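Local coordinates for thiamine pyrophosphokinase (Saccharomyces cerevisiae, PDB 1IG0), which transfers a pyrophosphate group from ATP to thiamine, releasing AMP, and is the only yeast enzyme able to make thiamine diphosphate, at residues B[132-143]-B[165-173]. Sequence-based numbering, arbitrary orientation.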
ATOM      1  N   ASN B 132      10.400   2.482 -19.654  1.00 16.59           N
ATOM      2  CA  ASN B 132      10.692   2.212 -21.059  1.00 17.05           C
ATOM      3  C   ASN B 132      11.675   3.282 -21.524  1.00 17.01           C
ATOM      4  O   ASN B 132      12.657   2.989 -22.205  1.00 17.09           O
ATOM      5  CB  ASN B 132       9.423   2.288 -21.915  1.00 18.14           C
ATOM      6  CG  ASN B 132       8.589   1.021 -21.846  1.00 19.22           C
ATOM      7  OD1 ASN B 132       7.559   0.907 -22.513  1.00 19.98           O
ATOM      8  ND2 ASN B 132       9.030   0.061 -21.041  1.00 19.00           N
ATOM      9  N   LEU B 133      11.393   4.525 -21.146  1.00 16.58           N
ATOM     10  CA  LEU B 133      12.236   5.663 -21.493  1.00 16.97           C
ATOM     11  C   LEU B 133      13.631   5.500 -20.903  1.00 17.28           C
ATOM     12  O   LEU B 133      14.633   5.711 -21.584  1.00 16.23           O
ATOM     13  CB  LEU B 133      11.614   6.955 -20.960  1.00 17.48           C
ATOM     14  CG  LEU B 133      12.508   8.199 -20.963  1.00 18.11           C
ATOM     15  CD1 LEU B 133      12.871   8.574 -22.392  1.00 18.32           C
ATOM     16  CD2 LEU B 133      11.781   9.347 -20.274  1.00 18.95           C
ATOM     17  N   ILE B 134      13.686   5.131 -19.627  1.00 17.17           N
ATOM     18  CA  ILE B 134      14.955   4.946 -18.937  1.00 17.34           C
ATOM     19  C   ILE B 134      15.826   3.900 -19.627  1.00 17.78           C
ATOM     20  O   ILE B 134      17.023   4.115 -19.824  1.00 17.02           O
ATOM     21  CB  ILE B 134      14.722   4.539 -17.466  1.00 17.70           C
ATOM     22  CG1 ILE B 134      14.088   5.713 -16.713  1.00 18.68           C
ATOM     23  CG2 ILE B 134      16.037   4.127 -16.815  1.00 17.55           C
ATOM     24  CD1 ILE B 134      13.590   5.369 -15.327  1.00 18.54           C
ATOM     25  N   SER B 135      15.228   2.773 -20.003  1.00 17.89           N
ATOM     26  CA  SER B 135      15.981   1.720 -20.673  1.00 17.93           C
ATOM     27  C   SER B 135      16.495   2.214 -22.025  1.00 18.24           C
ATOM     28  O   SER B 135      17.645   1.963 -22.391  1.00 18.13           O
ATOM     29  CB  SER B 135      15.113   0.478 -20.874  1.00 17.83           C
ATOM     30  OG  SER B 135      15.897  -0.605 -21.346  1.00 18.51           O
ATOM     31  N   LEU B 136      15.643   2.912 -22.769  1.00 17.31           N
ATOM     32  CA  LEU B 136      16.039   3.448 -24.067  1.00 18.16           C
ATOM     33  C   LEU B 136      17.210   4.412 -23.897  1.00 17.74           C
ATOM     34  O   LEU B 136      18.179   4.374 -24.656  1.00 16.87           O
ATOM     35  CB  LEU B 136      14.861   4.176 -24.722  1.00 18.90           C
ATOM     36  CG  LEU B 136      13.776   3.305 -25.363  1.00 19.58           C
ATOM     37  CD1 LEU B 136      12.595   4.174 -25.778  1.00 19.28           C
ATOM     38  CD2 LEU B 136      14.361   2.567 -26.567  1.00 19.71           C
ATOM     39  N   HIS B 137      17.116   5.274 -22.892  1.00 17.81           N
ATOM     40  CA  HIS B 137      18.167   6.249 -22.622  1.00 18.64           C
ATOM     41  C   HIS B 137      19.534   5.589 -22.461  1.00 19.05           C
ATOM     42  O   HIS B 137      20.522   6.034 -23.046  1.00 19.58           O
ATOM     43  CB  HIS B 137      17.852   7.033 -21.346  1.00 18.29           C
ATOM     44  CG  HIS B 137      18.962   7.938 -20.908  1.00 19.58           C
ATOM     45  ND1 HIS B 137      19.141   9.202 -21.427  1.00 20.44           N
ATOM     46  CD2 HIS B 137      19.979   7.740 -20.037  1.00 19.94           C
ATOM     47  CE1 HIS B 137      20.224   9.743 -20.895  1.00 21.42           C
ATOM     48  NE2 HIS B 137      20.750   8.876 -20.050  1.00 21.98           N
ATOM     49  N   PHE B 138      19.585   4.529 -21.663  1.00 18.48           N
ATOM     50  CA  PHE B 138      20.839   3.833 -21.405  1.00 18.84           C
ATOM     51  C   PHE B 138      21.222   2.739 -22.396  1.00 18.74           C
ATOM     52  O   PHE B 138      22.407   2.489 -22.608  1.00 18.71           O
ATOM     53  CB  PHE B 138      20.820   3.215 -20.002  1.00 18.52           C
ATOM     54  CG  PHE B 138      20.960   4.215 -18.892  1.00 19.54           C
ATOM     55  CD1 PHE B 138      19.940   4.390 -17.964  1.00 19.72           C
ATOM     56  CD2 PHE B 138      22.118   4.977 -18.770  1.00 18.94           C
ATOM     57  CE1 PHE B 138      20.070   5.312 -16.927  1.00 21.60           C
ATOM     58  CE2 PHE B 138      22.259   5.901 -17.739  1.00 21.04           C
ATOM     59  CZ  PHE B 138      21.233   6.069 -16.814  1.00 20.96           C
ATOM     60  N   ASN B 139      20.235   2.095 -23.010  1.00 18.91           N
ATOM     61  CA  ASN B 139      20.541   0.986 -23.905  1.00 18.83           C
ATOM     62  C   ASN B 139      20.312   1.152 -25.404  1.00 18.64           C
ATOM     63  O   ASN B 139      20.594   0.232 -26.172  1.00 17.75           O
ATOM     64  CB  ASN B 139      19.808  -0.262 -23.405  1.00 19.23           C
ATOM     65  CG  ASN B 139      20.043  -0.515 -21.924  1.00 20.73           C
ATOM     66  OD1 ASN B 139      21.184  -0.529 -21.463  1.00 20.09           O
ATOM     67  ND2 ASN B 139      18.964  -0.718 -21.172  1.00 19.43           N
ATOM     68  N   SER B 140      19.810   2.306 -25.828  1.00 19.04           N
ATOM     69  CA  SER B 140      19.583   2.535 -27.249  1.00 19.13           C
ATOM     70  C   SER B 140      20.315   3.777 -27.747  1.00 19.74           C
ATOM     71  O   SER B 140      19.807   4.893 -27.633  1.00 19.29           O
ATOM     72  CB  SER B 140      18.088   2.681 -27.541  1.00 20.22           C
ATOM     73  OG  SER B 140      17.877   3.031 -28.901  1.00 20.77           O
ATOM     74  N   PRO B 141      21.528   3.600 -28.297  1.00 19.59           N
ATOM     75  CA  PRO B 141      22.290   4.746 -28.801  1.00 20.20           C
ATOM     76  C   PRO B 141      21.501   5.511 -29.866  1.00 20.62           C
ATOM     77  O   PRO B 141      21.660   6.723 -30.025  1.00 20.99           O
ATOM     78  CB  PRO B 141      23.547   4.092 -29.369  1.00 19.29           C
ATOM     79  CG  PRO B 141      23.737   2.912 -28.477  1.00 19.83           C
ATOM     80  CD  PRO B 141      22.329   2.366 -28.380  1.00 20.15           C
ATOM     81  N   GLU B 142      20.651   4.797 -30.596  1.00 21.30           N
ATOM     82  CA  GLU B 142      19.842   5.418 -31.637  1.00 23.56           C
ATOM     83  C   GLU B 142      18.797   6.343 -31.031  1.00 23.56           C
ATOM     84  O   GLU B 142      18.490   7.393 -31.593  1.00 22.61           O
ATOM     85  CB  GLU B 142      19.164   4.350 -32.495  1.00 27.25           C
ATOM     86  CG  GLU B 142      18.256   4.913 -33.572  1.00 33.14           C
ATOM     87  CD  GLU B 142      18.050   3.948 -34.718  1.00 37.06           C
ATOM     88  OE1 GLU B 142      16.882   3.648 -35.043  1.00 40.06           O
ATOM     89  OE2 GLU B 142      19.062   3.494 -35.295  1.00 39.80           O
ATOM     90  N   PHE B 143      18.242   5.951 -29.891  1.00 22.43           N
ATOM     91  CA  PHE B 143      17.250   6.785 -29.225  1.00 22.39           C
ATOM     92  C   PHE B 143      17.923   8.090 -28.811  1.00 21.78           C
ATOM     93  O   PHE B 143      17.388   9.181 -29.021  1.00 23.09           O
ATOM     94  CB  PHE B 143      16.703   6.093 -27.978  1.00 21.70           C
ATOM     95  CG  PHE B 143      15.768   6.954 -27.174  1.00 21.29           C
ATOM     96  CD1 PHE B 143      14.478   7.220 -27.628  1.00 22.27           C
ATOM     97  CD2 PHE B 143      16.191   7.536 -25.985  1.00 20.62           C
ATOM     98  CE1 PHE B 143      13.620   8.059 -26.907  1.00 21.82           C
ATOM     99  CE2 PHE B 143      15.344   8.375 -25.258  1.00 20.85           C
ATOM    100  CZ  PHE B 143      14.055   8.636 -25.723  1.00 20.74           C
ATOM    101  N   ILE B 165       7.322   5.779 -27.309  1.00 21.82           N
ATOM    102  CA  ILE B 165       8.322   5.264 -26.380  1.00 22.38           C
ATOM    103  C   ILE B 165       8.211   3.754 -26.196  1.00 22.48           C
ATOM    104  O   ILE B 165       9.224   3.067 -26.074  1.00 21.35           O
ATOM    105  CB  ILE B 165       8.219   5.956 -24.998  1.00 23.67           C
ATOM    106  CG1 ILE B 165       8.574   7.440 -25.130  1.00 24.62           C
ATOM    107  CG2 ILE B 165       9.168   5.293 -24.004  1.00 24.11           C
ATOM    108  CD1 ILE B 165      10.014   7.703 -25.567  1.00 25.49           C
ATOM    109  N   HIS B 166       6.987   3.234 -26.177  1.00 22.89           N
ATOM    110  CA  HIS B 166       6.803   1.798 -26.016  1.00 24.11           C
ATOM    111  C   HIS B 166       7.192   1.070 -27.297  1.00 22.76           C
ATOM    112  O   HIS B 166       7.812   0.010 -27.251  1.00 22.60           O
ATOM    113  CB  HIS B 166       5.354   1.453 -25.671  1.00 27.54           C
ATOM    114  CG  HIS B 166       5.152   0.007 -25.330  1.00 31.78           C
ATOM    115  ND1 HIS B 166       5.619  -0.554 -24.161  1.00 33.85           N
ATOM    116  CD2 HIS B 166       4.567  -1.002 -26.020  1.00 33.54           C
ATOM    117  CE1 HIS B 166       5.333  -1.844 -24.144  1.00 34.79           C
ATOM    118  NE2 HIS B 166       4.695  -2.141 -25.262  1.00 34.62           N
ATOM    119  N   THR B 167       6.820   1.636 -28.440  1.00 22.71           N
ATOM    120  CA  THR B 167       7.151   1.028 -29.725  1.00 22.10           C
ATOM    121  C   THR B 167       8.669   0.947 -29.876  1.00 21.83           C
ATOM    122  O   THR B 167       9.213  -0.089 -30.265  1.00 22.41           O
ATOM    123  CB  THR B 167       6.573   1.852 -30.897  1.00 23.01           C
ATOM    124  OG1 THR B 167       5.159   2.000 -30.725  1.00 21.93           O
ATOM    125  CG2 THR B 167       6.850   1.157 -32.226  1.00 23.58           C
ATOM    126  N   LEU B 168       9.349   2.046 -29.564  1.00 21.23           N
ATOM    127  CA  LEU B 168      10.803   2.098 -29.655  1.00 20.64           C
ATOM    128  C   LEU B 168      11.429   1.134 -28.656  1.00 20.35           C
ATOM    129  O   LEU B 168      12.419   0.472 -28.958  1.00 20.01           O
ATOM    130  CB  LEU B 168      11.309   3.516 -29.383  1.00 21.16           C
ATOM    131  CG  LEU B 168      10.963   4.584 -30.423  1.00 22.20           C
ATOM    132  CD1 LEU B 168      11.452   5.944 -29.949  1.00 23.00           C
ATOM    133  CD2 LEU B 168      11.605   4.221 -31.753  1.00 23.21           C
ATOM    134  N   TYR B 169      10.850   1.066 -27.461  1.00 19.73           N
ATOM    135  CA  TYR B 169      11.341   0.173 -26.415  1.00 20.16           C
ATOM    136  C   TYR B 169      11.230  -1.285 -26.861  1.00 20.82           C
ATOM    137  O   TYR B 169      12.181  -2.059 -26.739  1.00 19.46           O
ATOM    138  CB  TYR B 169      10.529   0.374 -25.132  1.00 20.63           C
ATOM    139  CG  TYR B 169      10.842  -0.627 -24.042  1.00 20.44           C
ATOM    140  CD1 TYR B 169      11.972  -0.484 -23.235  1.00 19.92           C
ATOM    141  CD2 TYR B 169      10.019  -1.735 -23.836  1.00 19.61           C
ATOM    142  CE1 TYR B 169      12.272  -1.419 -22.249  1.00 20.89           C
ATOM    143  CE2 TYR B 169      10.311  -2.675 -22.857  1.00 21.69           C
ATOM    144  CZ  TYR B 169      11.436  -2.512 -22.067  1.00 22.01           C
ATOM    145  OH  TYR B 169      11.717  -3.444 -21.096  1.00 22.91           O
ATOM    146  N   ASN B 170      10.060  -1.655 -27.371  1.00 21.47           N
ATOM    147  CA  ASN B 170       9.822  -3.018 -27.833  1.00 23.11           C
ATOM    148  C   ASN B 170      10.807  -3.419 -28.927  1.00 23.27           C
ATOM    149  O   ASN B 170      11.355  -4.523 -28.909  1.00 24.08           O
ATOM    150  CB  ASN B 170       8.386  -3.155 -28.354  1.00 24.15           C
ATOM    151  CG  ASN B 170       7.363  -3.248 -27.234  1.00 26.31           C
ATOM    152  OD1 ASN B 170       6.160  -3.101 -27.458  1.00 27.56           O
ATOM    153  ND2 ASN B 170       7.837  -3.503 -26.021  1.00 24.39           N
ATOM    154  N   THR B 171      11.031  -2.515 -29.875  1.00 23.43           N
ATOM    155  CA  THR B 171      11.948  -2.779 -30.976  1.00 22.92           C
ATOM    156  C   THR B 171      13.359  -3.006 -30.450  1.00 22.61           C
ATOM    157  O   THR B 171      14.030  -3.957 -30.850  1.00 21.67           O
ATOM    158  CB  THR B 171      11.966  -1.613 -31.984  1.00 23.27           C
ATOM    159  OG1 THR B 171      10.663  -1.469 -32.564  1.00 23.53           O
ATOM    160  CG2 THR B 171      12.987  -1.874 -33.090  1.00 24.38           C
ATOM    161  N   MET B 172      13.804  -2.134 -29.552  1.00 22.05           N
ATOM    162  CA  MET B 172      15.135  -2.255 -28.967  1.00 23.15           C
ATOM    163  C   MET B 172      15.296  -3.584 -28.236  1.00 24.42           C
ATOM    164  O   MET B 172      16.278  -4.302 -28.435  1.00 24.50           O
ATOM    165  CB  MET B 172      15.391  -1.114 -27.979  1.00 21.43           C
ATOM    166  CG  MET B 172      16.631  -1.316 -27.110  1.00 21.22           C
ATOM    167  SD  MET B 172      16.750  -0.135 -25.751  1.00 20.89           S
ATOM    168  CE  MET B 172      15.477  -0.782 -24.653  1.00 22.17           C
ATOM    169  N   THR B 173      14.326  -3.896 -27.383  1.00 25.86           N
ATOM    170  CA  THR B 173      14.346  -5.122 -26.598  1.00 27.95           C
ATOM    171  C   THR B 173      14.533  -6.373 -27.451  1.00 29.22           C
ATOM    172  O   THR B 173      15.082  -7.368 -26.983  1.00 29.70           O
ATOM    173  CB  THR B 173      13.048  -5.264 -25.773  1.00 28.17           C
ATOM    174  OG1 THR B 173      12.936  -4.155 -24.871  1.00 29.21           O
ATOM    175  CG2 THR B 173      13.053  -6.562 -24.974  1.00 28.52           C
TER
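L136, I165 and M172 interlock where the helix of 132-139 crosses that of 165-173 at 51°, their axes 9.3 Å apart. The side chain of L136 is a knob in the hole formed by I165, L168, Y169 and M172; its CD2 meets M172 SD at 3.7 Å. In return I165 fits among N132, L133, L136 and F143, with CG2 against N132 CB and CD1 against F143 CE1. M172, bent at its last torsion (chi3 74°), lays SD 3.6 Å from S140 CB while its methyl CE reaches S135 OG, which hydrogen-bonds to Y215. L168 CD1 comes to the edge of the F143 ring.

N132 carries the hydrogen bond across the contact. Its amide stacks on Y169, planes 9° apart, with ND2 3.3 Å above the ring centre; T173 OG1 lies over the opposite face. N132 OD1 accepts a hydrogen bond from H166 ND1 at 2.9 Å, nearly in the imidazole plane. Within 132-143, S140 OG caps the next helix by accepting from F143 N.

L133 and I165 also touch I95 of strand 93-96, so the crossed pair belongs to the helical layer packed against the parallel part of the sheet in the alpha-beta-alpha catalytic domain.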